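Local atomic coordinates of aquaporin AqpM (Methanothermobacter marburgensis str. Marburg, PDB entry 2F2B), a protein that forms a membrane channel that lets water move in both directions under osmotic pressure and also briefly raises the initial flux of glycerol. Residues H80-V85 with F155-T160; L89-K94 with L235-Y240; G163-E168 with I177-T182. All blocks are in the same frame, centred on the assembly; numbering follows the deposited sequence.

The three contacts lie on the same side of the chain's centre. Interaction 1 holds the first NPA motif, and the side chain of Asn82 is about 3 Å from a bound glycerol. Its centre is about 10 Å from the centres of both others. Interactions 1 and 2 share helix 83-91 and meet where Ala236 CB sits 3.6 Å from Met158 CB. Interactions 1 and 3 share helix 143-166, and Thr160 CG2 is 3.7 Å from Thr182 OG1. Interactions 2 and 3 have centres about 14 Å apart. They are joined by a probable hydrogen bond of 2.8 Å between Tyr240 OH and Asp167 OD1. All three border a neighbouring subunit.

Interaction 1. Residues H80-V85 with F155-T160; sequences HINPAV and FLLMIT
The flat amide of Asn82 meets Leu157 at its nitrogen end. Methyl CD2 of Leu157 lies 3.9 Å from ND2 of Asn82, roughly in line with the amide C-N bond. It therefore does not lie over either face. At the other end of the amide, OD1 of Asn82 accepts a hydrogen bond of 2.9 Å from Ala84 N. That donor sits above the carbonyl plane, 37° out of it. Asn82 stands at the N-cap position of helix 83-91, and this is its capping bond. ND2 is held by Leu198 O and also bonds a glycerol that probably came from the crystallisation liquor. The amide is thus bound at both ends, which should fix its rotation. The side chains of Asn82 and Leu157 approach from opposite directions.

The second point of contact is Met158. Its CG is anti to the backbone N (chi1 -167°), and the bend at chi2 (68°) carries the sulfur to helix 83-91; chi3 then only turns the methyl CE. There SD of Met158 lies 4.1 Å from CA of Val85 and 4.4 Å from CG1 of Val85. All four touching side chains are buried, and no hydrogen bond crosses the contact. Next to Asn82, Ile81 O accepts from Asn199 ND2, and the Asn82 side chain packs on Pro200. The paired NPA motifs, each capping a short pore helix, are the signature of the aquaporin channel.

Interaction 2. Residues L89-K94 with L235-Y240; sequences LWSVKK and LAALTY
Val92 reaches Ala237 because its first torsion (chi1 -70°) sets CG1 anti to its own carbonyl carbon and beside its backbone N. In Ser91 the first torsion (chi1 73°) places OG between the backbone N and the carbonyl carbon. This brings OG to the same alanine. The two residues stand where helix 83-91 ends in a Schellman motif. Lys93, with positive phi, is the C-prime residue. Lys94 N bonds Leu89 O at 2.8 Å, and Lys93 N bonds Trp90 O. The end of this pore helix therefore rests on helix 224-243, the last of the chain.

The centre of the contact is small and makes no hydrogen bond across. CB of Ala237 points at the turn and is touched by both Val92 and Ser91. It lies 3.6 Å from CG1 of Val92 and 3.8 Å from OG of Ser91. The hydroxyl of Ser91 makes no polar bond across the contact. Its hydrogen-bond partner is Gly88 O, one turn back in its own helix. CG2 of Val92 touches the same methyl more loosely. Leu238 closes the margin, with CD2 4.3 Å from CG1 of Val92, and much of this leucine remains on the surface.

On another side of helix 224-243, Ala236 packs on Phe155 of helix 143-166. Thr239 packs on Ile13 of a neighbouring subunit. Besides the Ala237 methyl, CG1 of Val92 also lies against the backbone, 3.6 Å from Ala237 O.

Interaction 3. Residues G163-E168 with I177-T182; sequences GIAVDE and IIIGLT
Ile164 and Ile179 make the closer part of this contact. CG2 of Ile164 lies 4.0 Å from CG1 of Ile179, and the two side chains cross at a slant. In Ile179 the first torsion (chi1 -67°) sets CG1 anti to its carbonyl carbon, and the branch runs from there toward Ile164. The other branch of Ile164 has CG1 4.4 Å from CB of Ile178. This is the branching carbon of Ile178, while the rest of that side chain leads away. All three isoleucines are buried. Ile164 and Ile178 also pack on Tyr71 of a neighbouring subunit.

The margin at Ala165 is looser. CB of Ala165 meets only the terminal methyl of Ile179, with 4.2 Å to CD1, and Ala165 itself lies on the surface. A bound glycerol, probably from the crystallisation liquor, lies about 4 Å from the Ile179 side chain. Beyond Ala165, helix 143-166 ends with a wider pi-type turn at 163-166, and Asp167 is the first residue to leave helical geometry. Its carboxylate forms a salt bridge with Arg169.

No hydrogen bond joins the two segments. Contact rests on aliphatic side chains near the short connection from helix 143-166 to helix 175-194. The arrangement is a hairpin of two successive membrane-spanning helices in the aquaporin fold, with its turn on the predicted cytoplasmic side.

Interaction 1. Residues H80-V85 with F155-T160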
loop_
_atom_site.group_PDB
_atom_site.type_symbol
_atom_site.label_atom_id
_atom_site.label_comp_id
_atom_site.label_asym_id
_atom_site.label_seq_id
_atom_site.Cartn_x
_atom_site.Cartn_y
_atom_site.Cartn_z
ATOM N N HIS A 80 12.028 8.266 18.204
ATOM C CA HIS A 80 12.639 6.941 18.274
ATOM C C HIS A 80 11.546 5.902 18.518
ATOM O O HIS A 80 11.508 4.860 17.858
ATOM C CB HIS A 80 13.635 6.850 19.439
ATOM C CG HIS A 80 14.797 7.790 19.339
ATOM N ND1 HIS A 80 15.848 7.756 20.231
ATOM C CD2 HIS A 80 15.062 8.803 18.481
ATOM C CE1 HIS A 80 16.711 8.711 19.927
ATOM N NE2 HIS A 80 16.259 9.360 18.870
ATOM N N ILE A 81 10.686 6.206 19.492
ATOM C CA ILE A 81 9.564 5.364 19.923
ATOM C C ILE A 81 9.876 3.870 19.936
ATOM O O ILE A 81 9.000 3.028 19.708
ATOM C CB ILE A 81 8.293 5.642 19.067
ATOM C CG1 ILE A 81 8.536 5.291 17.594
ATOM C CG2 ILE A 81 7.909 7.118 19.203
ATOM C CD1 ILE A 81 7.292 5.431 16.712
ATOM N N ASN A 82 11.127 3.557 20.264
ATOM C CA ASN A 82 11.617 2.184 20.289
ATOM C C ASN A 82 12.936 2.142 21.074
ATOM O O ASN A 82 13.927 2.725 20.650
ATOM C CB ASN A 82 11.870 1.734 18.848
ATOM C CG ASN A 82 12.277 0.283 18.743
ATOM O OD1 ASN A 82 12.778 -0.311 19.699
ATOM N ND2 ASN A 82 12.075 -0.296 17.563
ATOM N N PRO A 83 12.960 1.452 22.225
ATOM C CA PRO A 83 14.189 1.368 23.025
ATOM C C PRO A 83 15.388 0.835 22.239
ATOM O O PRO A 83 16.527 1.247 22.475
ATOM C CB PRO A 83 13.790 0.439 24.172
ATOM C CG PRO A 83 12.336 0.769 24.363
ATOM C CD PRO A 83 11.825 0.837 22.937
ATOM N N ALA A 84 15.133 -0.083 21.307
ATOM C CA ALA A 84 16.212 -0.649 20.504
ATOM C C ALA A 84 16.823 0.390 19.559
ATOM O O ALA A 84 18.020 0.342 19.265
ATOM C CB ALA A 84 15.703 -1.852 19.711
ATOM N N VAL A 85 16.005 1.325 19.079
ATOM C CA VAL A 85 16.499 2.372 18.188
ATOM C C VAL A 85 17.333 3.361 19.000
ATOM O O VAL A 85 18.411 3.779 18.574
ATOM C CB VAL A 85 15.332 3.120 17.499
ATOM C CG1 VAL A 85 15.854 4.359 16.767
ATOM C CG2 VAL A 85 14.637 2.181 16.515
ATOM N N PHE A 155 17.434 -5.682 12.571
ATOM C CA PHE A 155 18.637 -5.310 11.833
ATOM C C PHE A 155 18.203 -4.501 10.607
ATOM O O PHE A 155 18.747 -3.429 10.332
ATOM C CB PHE A 155 19.401 -6.562 11.381
ATOM C CG PHE A 155 20.628 -6.266 10.558
ATOM C CD1 PHE A 155 21.874 -6.118 11.165
ATOM C CD2 PHE A 155 20.536 -6.128 9.176
ATOM C CE1 PHE A 155 23.014 -5.837 10.403
ATOM C CE2 PHE A 155 21.670 -5.846 8.405
ATOM C CZ PHE A 155 22.909 -5.701 9.022
ATOM N N LEU A 156 17.220 -5.011 9.866
ATOM C CA LEU A 156 16.744 -4.295 8.681
ATOM C C LEU A 156 16.183 -2.930 9.064
ATOM O O LEU A 156 16.476 -1.924 8.414
ATOM C CB LEU A 156 15.667 -5.100 7.942
ATOM C CG LEU A 156 15.064 -4.364 6.735
ATOM C CD1 LEU A 156 16.170 -4.008 5.745
ATOM C CD2 LEU A 156 14.007 -5.230 6.061
ATOM N N LEU A 157 15.371 -2.896 10.116
ATOM C CA LEU A 157 14.791 -1.636 10.571
ATOM C C LEU A 157 15.874 -0.607 10.885
ATOM O O LEU A 157 15.838 0.517 10.386
ATOM C CB LEU A 157 13.933 -1.858 11.821
ATOM C CG LEU A 157 13.459 -0.590 12.550
ATOM C CD1 LEU A 157 12.656 0.298 11.599
ATOM C CD2 LEU A 157 12.617 -0.980 13.759
ATOM N N MET A 158 16.844 -0.997 11.706
ATOM C CA MET A 158 17.905 -0.074 12.104
ATOM C C MET A 158 18.839 0.364 10.975
ATOM O O MET A 158 19.222 1.533 10.910
ATOM C CB MET A 158 18.726 -0.682 13.244
ATOM C CG MET A 158 19.647 0.313 13.956
ATOM S SD MET A 158 18.749 1.579 14.908
ATOM C CE MET A 158 19.654 3.034 14.469
ATOM N N ILE A 159 19.213 -0.552 10.086
ATOM C CA ILE A 159 20.111 -0.164 9.001
ATOM C C ILE A 159 19.396 0.809 8.060
ATOM O O ILE A 159 20.018 1.692 7.468
ATOM C CB ILE A 159 20.658 -1.402 8.229
ATOM C CG1 ILE A 159 21.965 -1.018 7.519
ATOM C CG2 ILE A 159 19.631 -1.915 7.218
ATOM C CD1 ILE A 159 22.732 -2.191 6.938
ATOM N N THR A 160 18.076 0.672 7.952
ATOM C CA THR A 160 17.295 1.570 7.112
ATOM C C THR A 160 17.268 2.941 7.796
ATOM O O THR A 160 17.452 3.972 7.150
ATOM C CB THR A 160 15.852 1.039 6.928
ATOM O OG1 THR A 160 15.906 -0.238 6.280
ATOM C CG2 THR A 160 15.023 2.000 6.072
#

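Interaction 2. Residues L89-K94 with L235-Y240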
loop_
_atom_site.group_PDB
_atom_site.type_symbol
_atom_site.label_atom_id
_atom_site.label_comp_id
_atom_site.label_asym_id
_atom_site.label_seq_id
_atom_site.Cartn_x
_atom_site.Cartn_y
_atom_site.Cartn_z
ATOM N N LEU A 89 21.254 3.989 18.251
ATOM C CA LEU A 89 21.817 5.304 17.951
ATOM C C LEU A 89 22.927 5.626 18.947
ATOM O O LEU A 89 23.971 6.170 18.581
ATOM C CB LEU A 89 20.727 6.378 18.025
ATOM C CG LEU A 89 19.629 6.297 16.959
ATOM C CD1 LEU A 89 18.504 7.271 17.293
ATOM C CD2 LEU A 89 20.225 6.604 15.591
ATOM N N TRP A 90 22.692 5.289 20.208
ATOM C CA TRP A 90 23.679 5.525 21.258
ATOM C C TRP A 90 24.972 4.754 20.979
ATOM O O TRP A 90 26.071 5.291 21.152
ATOM C CB TRP A 90 23.112 5.095 22.613
ATOM C CG TRP A 90 24.151 4.985 23.692
ATOM C CD1 TRP A 90 24.754 6.012 24.364
ATOM C CD2 TRP A 90 24.737 3.777 24.190
ATOM N NE1 TRP A 90 25.683 5.515 25.253
ATOM C CE2 TRP A 90 25.691 4.147 25.167
ATOM C CE3 TRP A 90 24.550 2.416 23.906
ATOM C CZ2 TRP A 90 26.458 3.205 25.861
ATOM C CZ3 TRP A 90 25.314 1.477 24.598
ATOM C CH2 TRP A 90 26.255 1.879 25.566
ATOM N N SER A 91 24.842 3.505 20.538
ATOM C CA SER A 91 26.009 2.665 20.270
ATOM C C SER A 91 26.973 3.245 19.237
ATOM O O SER A 91 28.156 2.908 19.242
ATOM C CB SER A 91 25.577 1.250 19.847
ATOM O OG SER A 91 25.054 1.224 18.531
ATOM N N VAL A 92 26.483 4.111 18.355
ATOM C CA VAL A 92 27.351 4.722 17.355
ATOM C C VAL A 92 27.505 6.227 17.580
ATOM O O VAL A 92 27.795 6.982 16.652
ATOM C CB VAL A 92 26.844 4.455 15.910
ATOM C CG1 VAL A 92 27.041 2.987 15.564
ATOM C CG2 VAL A 92 25.378 4.838 15.782
ATOM N N LYS A 93 27.303 6.646 18.826
ATOM C CA LYS A 93 27.442 8.045 19.227
ATOM C C LYS A 93 26.544 9.022 18.476
ATOM O O LYS A 93 26.962 10.132 18.140
ATOM C CB LYS A 93 28.906 8.476 19.076
ATOM C CG LYS A 93 29.890 7.506 19.713
ATOM C CD LYS A 93 29.547 7.242 21.173
ATOM C CE LYS A 93 30.425 6.146 21.763
ATOM N NZ LYS A 93 30.030 5.817 23.164
ATOM N N LYS A 94 25.304 8.614 18.222
ATOM C CA LYS A 94 24.357 9.470 17.520
ATOM C C LYS A 94 23.251 9.943 18.459
ATOM O O LYS A 94 22.317 10.622 18.039
ATOM C CB LYS A 94 23.752 8.722 16.330
ATOM C CG LYS A 94 24.764 8.357 15.253
ATOM C CD LYS A 94 25.340 9.598 14.595
ATOM C CE LYS A 94 26.342 9.236 13.510
ATOM N NZ LYS A 94 26.885 10.460 12.859
ATOM N N LEU A 235 23.932 -4.294 15.969
ATOM C CA LEU A 235 24.670 -4.927 14.880
ATOM C C LEU A 235 24.510 -4.129 13.585
ATOM O O LEU A 235 25.468 -3.964 12.830
ATOM C CB LEU A 235 24.188 -6.366 14.658
ATOM C CG LEU A 235 24.556 -7.405 15.726
ATOM C CD1 LEU A 235 23.980 -8.763 15.341
ATOM C CD2 LEU A 235 26.071 -7.494 15.859
ATOM N N ALA A 236 23.301 -3.630 13.335
ATOM C CA ALA A 236 23.028 -2.847 12.127
ATOM C C ALA A 236 23.739 -1.498 12.165
ATOM O O ALA A 236 24.310 -1.057 11.165
ATOM C CB ALA A 236 21.514 -2.634 11.968
ATOM N N ALA A 237 23.696 -0.841 13.318
ATOM C CA ALA A 237 24.341 0.458 13.470
ATOM C C ALA A 237 25.845 0.323 13.236
ATOM O O ALA A 237 26.442 1.124 12.517
ATOM C CB ALA A 237 24.067 1.019 14.864
ATOM N N LEU A 238 26.450 -0.700 13.837
ATOM C CA LEU A 238 27.884 -0.937 13.686
ATOM C C LEU A 238 28.252 -1.312 12.251
ATOM O O LEU A 238 29.302 -0.913 11.745
ATOM C CB LEU A 238 28.336 -2.041 14.646
ATOM C CG LEU A 238 28.265 -1.672 16.132
ATOM C CD1 LEU A 238 28.567 -2.890 16.982
ATOM C CD2 LEU A 238 29.249 -0.552 16.428
ATOM N N THR A 239 27.381 -2.076 11.601
ATOM C CA THR A 239 27.600 -2.494 10.221
ATOM C C THR A 239 27.551 -1.285 9.288
ATOM O O THR A 239 28.393 -1.138 8.404
ATOM C CB THR A 239 26.531 -3.515 9.770
ATOM O OG1 THR A 239 26.645 -4.705 10.558
ATOM C CG2 THR A 239 26.709 -3.869 8.300
ATOM N N TYR A 240 26.567 -0.415 9.492
ATOM C CA TYR A 240 26.441 0.766 8.649
ATOM C C TYR A 240 27.672 1.653 8.806
ATOM O O TYR A 240 28.217 2.156 7.824
ATOM C CB TYR A 240 25.183 1.555 9.016
ATOM C CG TYR A 240 24.879 2.671 8.050
ATOM C CD1 TYR A 240 25.385 3.958 8.252
ATOM C CD2 TYR A 240 24.117 2.433 6.906
ATOM C CE1 TYR A 240 25.137 4.978 7.336
ATOM C CE2 TYR A 240 23.866 3.445 5.984
ATOM C CZ TYR A 240 24.379 4.711 6.205
ATOM O OH TYR A 240 24.142 5.708 5.289
#

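Interaction 3. Residues G163-E168 with I177-T182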
loop_
_atom_site.group_PDB
_atom_site.type_symbol
_atom_site.label_atom_id
_atom_site.label_comp_id
_atom_site.label_asym_id
_atom_site.label_seq_id
_atom_site.Cartn_x
_atom_site.Cartn_y
_atom_site.Cartn_z
ATOM N N GLY A 163 20.512 4.748 7.174
ATOM C CA GLY A 163 20.634 5.291 5.832
ATOM C C GLY A 163 19.700 6.421 5.441
ATOM O O GLY A 163 20.106 7.335 4.718
ATOM N N ILE A 164 18.460 6.386 5.927
ATOM C CA ILE A 164 17.483 7.405 5.554
ATOM C C ILE A 164 17.213 8.514 6.578
ATOM O O ILE A 164 16.699 9.571 6.219
ATOM C CB ILE A 164 16.131 6.735 5.171
ATOM C CG1 ILE A 164 15.292 7.687 4.312
ATOM C CG2 ILE A 164 15.348 6.366 6.429
ATOM C CD1 ILE A 164 15.944 8.066 3.000
ATOM N N ALA A 165 17.558 8.294 7.844
ATOM C CA ALA A 165 17.306 9.314 8.859
ATOM C C ALA A 165 18.559 9.864 9.537
ATOM O O ALA A 165 18.610 11.044 9.889
ATOM C CB ALA A 165 16.351 8.769 9.918
ATOM N N VAL A 166 19.563 9.013 9.720
ATOM C CA VAL A 166 20.802 9.416 10.383
ATOM C C VAL A 166 21.843 9.998 9.432
ATOM O O VAL A 166 22.399 11.071 9.690
ATOM C CB VAL A 166 21.429 8.217 11.142
ATOM C CG1 VAL A 166 22.744 8.634 11.806
ATOM C CG2 VAL A 166 20.454 7.709 12.193
ATOM N N ASP A 167 22.099 9.295 8.335
ATOM C CA ASP A 167 23.088 9.730 7.355
ATOM C C ASP A 167 22.808 11.123 6.801
ATOM O O ASP A 167 21.704 11.417 6.344
ATOM C CB ASP A 167 23.156 8.738 6.194
ATOM C CG ASP A 167 24.467 8.825 5.437
ATOM O OD1 ASP A 167 25.409 8.102 5.810
ATOM O OD2 ASP A 167 24.559 9.623 4.485
ATOM N N GLU A 168 23.825 11.975 6.833
ATOM C CA GLU A 168 23.716 13.341 6.338
ATOM C C GLU A 168 23.409 13.432 4.841
ATOM O O GLU A 168 22.974 14.475 4.358
ATOM C CB GLU A 168 25.011 14.102 6.645
ATOM C CG GLU A 168 26.256 13.222 6.623
ATOM C CD GLU A 168 26.309 12.264 7.806
ATOM O OE1 GLU A 168 27.157 11.346 7.801
ATOM O OE2 GLU A 168 25.503 12.434 8.745
ATOM N N ILE A 177 8.077 7.996 5.923
ATOM C CA ILE A 177 7.370 7.000 5.133
ATOM C C ILE A 177 8.191 5.739 4.880
ATOM O O ILE A 177 7.658 4.632 4.940
ATOM C CB ILE A 177 6.850 7.603 3.788
ATOM C CG1 ILE A 177 5.925 6.593 3.095
ATOM C CG2 ILE A 177 8.010 7.980 2.876
ATOM C CD1 ILE A 177 4.724 6.193 3.937
ATOM N N ILE A 178 9.490 5.886 4.635
ATOM C CA ILE A 178 10.311 4.707 4.383
ATOM C C ILE A 178 10.445 3.834 5.632
ATOM O O ILE A 178 10.358 2.609 5.549
ATOM C CB ILE A 178 11.710 5.112 3.858
ATOM C CG1 ILE A 178 11.548 5.850 2.520
ATOM C CG2 ILE A 178 12.600 3.885 3.702
ATOM C CD1 ILE A 178 10.628 5.134 1.511
ATOM N N ILE A 179 10.653 4.457 6.788
ATOM C CA ILE A 179 10.779 3.691 8.021
ATOM C C ILE A 179 9.470 2.952 8.314
ATOM O O ILE A 179 9.479 1.768 8.657
ATOM C CB ILE A 179 11.161 4.611 9.207
ATOM C CG1 ILE A 179 12.582 5.145 8.994
ATOM C CG2 ILE A 179 11.083 3.839 10.525
ATOM C CD1 ILE A 179 13.013 6.209 9.998
ATOM N N GLY A 180 8.345 3.642 8.159
ATOM C CA GLY A 180 7.063 3.003 8.406
ATOM C C GLY A 180 6.790 1.830 7.473
ATOM O O GLY A 180 6.357 0.762 7.915
ATOM N N LEU A 181 7.035 2.015 6.177
ATOM C CA LEU A 181 6.789 0.939 5.224
ATOM C C LEU A 181 7.747 -0.229 5.448
ATOM O O LEU A 181 7.386 -1.385 5.240
ATOM C CB LEU A 181 6.899 1.460 3.785
ATOM C CG LEU A 181 5.835 2.493 3.397
ATOM C CD1 LEU A 181 6.046 2.928 1.952
ATOM C CD2 LEU A 181 4.428 1.894 3.575
ATOM N N THR A 182 8.966 0.066 5.887
ATOM C CA THR A 182 9.926 -1.000 6.149
ATOM C C THR A 182 9.386 -1.884 7.276
ATOM O O THR A 182 9.455 -3.110 7.205
ATOM C CB THR A 182 11.297 -0.419 6.528
ATOM O OG1 THR A 182 11.802 0.332 5.420
ATOM C CG2 THR A 182 12.287 -1.535 6.853
#